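Local structure of extracellular solute-binding protein, family 3 (Methylophaga aminisulfidivorans MP, 5SV6) at residues K149-F154 with K208-H213. The protein is of unknown function but has a periplasmic-binding-protein-like architecture and is probably linked to methanol dehydrogenase. Numbering follows the deposited sequence.
Sequences KDMSKF and KADIAH
Phe154 and Ile211 pair in parallel where strand 154-156 begins beside strand 211-215, their CA atoms 5.2 Å apart. Just before this pair, Lys153 O accepts from Asp210 N at 2.8 Å, with a bent N-H...O angle of 130°, and weakly from Ile211 N. A CA-H...O contact from Phe154 CA to Ile211 O, 3.4 Å, continues the pairing. Asp210 ties the incoming loop to this strand start: its OD2 receives Ser152 N and Lys153 N, each at 2.9 Å and nearly straight, on the anti side but from opposite faces of the carboxylate plane. Two successive amides thus grip one oxygen and restrict rotation of the carboxylate. Parallel pairing joined through the intervening helices, among them 172-180 and 197-206, fits the alpha/beta lobe of a periplasmic binding protein; here strand 154-156, paired with 211-215 alone, forms an edge of the mixed sheet. On the buried side, Ile211 CG2 lies 3.4 Å from Phe154 CD2, oblique to the ring, and 3.8 Å from Met151 SE. The selenomethionine gets there with an extended chain (chi2 173°) that runs past the Asp210 side chain in the opposite direction; both Met151 and Ile211 also touch Ile140. On the exposed flank, Lys153 lays CB against Lys208 O at 3.4 Å, with CG also close to that carbonyl oxygen, 3.6 Å from Lys208 O.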
loop_
_atom_site.group_PDB
_atom_site.type_symbol
_atom_site.label_atom_id
_atom_site.label_comp_id
_atom_site.label_asym_id
_atom_site.label_seq_id
_atom_site.Cartn_x
_atom_site.Cartn_y
_atom_site.Cartn_z
ATOM N N LYS A 149 7.843 -5.463 -22.801
ATOM C CA LYS A 149 7.168 -5.698 -24.083
ATOM C C LYS A 149 7.093 -7.175 -24.476
ATOM O O LYS A 149 6.209 -7.588 -25.230
ATOM C CB LYS A 149 7.879 -4.919 -25.196
ATOM C CG LYS A 149 7.247 -3.593 -25.566
ATOM C CD LYS A 149 7.249 -2.616 -24.406
ATOM C CE LYS A 149 6.990 -1.195 -24.892
ATOM N NZ LYS A 149 5.907 -1.190 -25.919
ATOM N N ASP A 150 8.028 -7.972 -23.976
ATOM C CA ASP A 150 8.041 -9.393 -24.275
ATOM C C ASP A 150 7.187 -10.198 -23.291
ATOM O O ASP A 150 7.074 -11.415 -23.418
ATOM C CB ASP A 150 9.480 -9.922 -24.291
ATOM C CG ASP A 150 10.384 -9.134 -25.240
ATOM O OD1 ASP A 150 9.854 -8.572 -26.219
ATOM O OD2 ASP A 150 11.616 -9.076 -25.009
HETATM N N MSE A 151 6.594 -9.524 -22.309
HETATM C CA MSE A 151 5.782 -10.211 -21.309
HETATM C C MSE A 151 4.289 -10.071 -21.610
HETATM O O MSE A 151 3.882 -9.169 -22.337
HETATM C CB MSE A 151 6.093 -9.683 -19.912
HETATM C CG MSE A 151 7.545 -9.874 -19.494
HETATM SE SE MSE A 151 7.906 -8.994 -17.794
HETATM C CE MSE A 151 9.559 -9.918 -17.308
ATOM N N SER A 152 3.486 -10.959 -21.027
ATOM C CA SER A 152 2.050 -10.993 -21.270
ATOM C C SER A 152 1.207 -11.050 -19.995
ATOM O O SER A 152 0.056 -10.617 -19.998
ATOM C CB SER A 152 1.704 -12.191 -22.152
ATOM O OG SER A 152 2.427 -12.126 -23.369
ATOM N N LYS A 153 1.782 -11.579 -18.913
ATOM C CA LYS A 153 1.046 -11.767 -17.655
ATOM C C LYS A 153 1.591 -10.872 -16.551
ATOM O O LYS A 153 2.687 -11.109 -16.047
ATOM C CB LYS A 153 1.138 -13.229 -17.202
ATOM C CG LYS A 153 0.538 -14.243 -18.182
ATOM C CD LYS A 153 -0.955 -14.354 -17.983
ATOM C CE LYS A 153 -1.598 -15.320 -18.982
ATOM N NZ LYS A 153 -1.519 -16.740 -18.528
ATOM N N PHE A 154 0.805 -9.873 -16.157
ATOM C CA PHE A 154 1.237 -8.857 -15.206
ATOM C C PHE A 154 0.353 -8.887 -13.955
ATOM O O PHE A 154 -0.842 -8.621 -14.027
ATOM C CB PHE A 154 1.162 -7.467 -15.852
ATOM C CG PHE A 154 2.022 -7.317 -17.089
ATOM C CD1 PHE A 154 1.591 -7.806 -18.315
ATOM C CD2 PHE A 154 3.241 -6.656 -17.029
ATOM C CE1 PHE A 154 2.377 -7.673 -19.451
ATOM C CE2 PHE A 154 4.036 -6.509 -18.169
ATOM C CZ PHE A 154 3.594 -7.017 -19.378
ATOM N N LYS A 208 3.325 -17.988 -12.925
ATOM C CA LYS A 208 2.079 -17.705 -13.618
ATOM C C LYS A 208 2.023 -16.245 -14.047
ATOM O O LYS A 208 1.397 -15.906 -15.053
ATOM C CB LYS A 208 0.868 -18.051 -12.745
ATOM C CG LYS A 208 0.648 -19.542 -12.552
ATOM C CD LYS A 208 0.360 -20.242 -13.873
ATOM C CE LYS A 208 0.144 -21.737 -13.666
ATOM N NZ LYS A 208 -1.125 -22.040 -12.927
ATOM N N ALA A 209 2.667 -15.380 -13.269
ATOM C CA ALA A 209 2.854 -13.999 -13.686
ATOM C C ALA A 209 4.285 -13.826 -14.172
ATOM O O ALA A 209 5.219 -14.311 -13.542
ATOM C CB ALA A 209 2.556 -13.033 -12.538
ATOM N N ASP A 210 4.464 -13.148 -15.300
ATOM C CA ASP A 210 5.810 -12.770 -15.726
ATOM C C ASP A 210 6.416 -11.789 -14.735
ATOM O O ASP A 210 7.635 -11.762 -14.524
ATOM C CB ASP A 210 5.753 -12.115 -17.106
ATOM C CG ASP A 210 5.326 -13.078 -18.180
ATOM O OD1 ASP A 210 5.928 -14.165 -18.246
ATOM O OD2 ASP A 210 4.392 -12.752 -18.941
ATOM N N ILE A 211 5.555 -10.977 -14.122
ATOM C CA ILE A 211 6.017 -9.873 -13.280
ATOM C C ILE A 211 4.848 -9.287 -12.505
ATOM O O ILE A 211 3.698 -9.432 -12.907
ATOM C CB ILE A 211 6.660 -8.763 -14.148
ATOM C CG1 ILE A 211 7.488 -7.794 -13.298
ATOM C CG2 ILE A 211 5.593 -8.033 -14.968
ATOM C CD1 ILE A 211 8.320 -6.815 -14.124
ATOM N N ALA A 212 5.141 -8.650 -11.375
ATOM C CA ALA A 212 4.122 -7.914 -10.648
ATOM C C ALA A 212 4.560 -6.472 -10.555
ATOM O O ALA A 212 5.753 -6.165 -10.631
ATOM C CB ALA A 212 3.910 -8.496 -9.242
ATOM N N HIS A 213 3.589 -5.579 -10.420
ATOM C CA HIS A 213 3.888 -4.184 -10.135
ATOM C C HIS A 213 2.928 -3.805 -9.027
ATOM O O HIS A 213 1.717 -3.717 -9.249
ATOM C CB HIS A 213 3.710 -3.313 -11.381
ATOM C CG HIS A 213 4.185 -1.905 -11.209
ATOM N ND1 HIS A 213 3.325 -0.845 -11.018
ATOM C CD2 HIS A 213 5.434 -1.380 -11.204
ATOM C CE1 HIS A 213 4.021 0.274 -10.916
ATOM N NE2 HIS A 213 5.305 -0.024 -11.014
HETATM O O HOH W 1 -0.796 -17.266 -16.228
#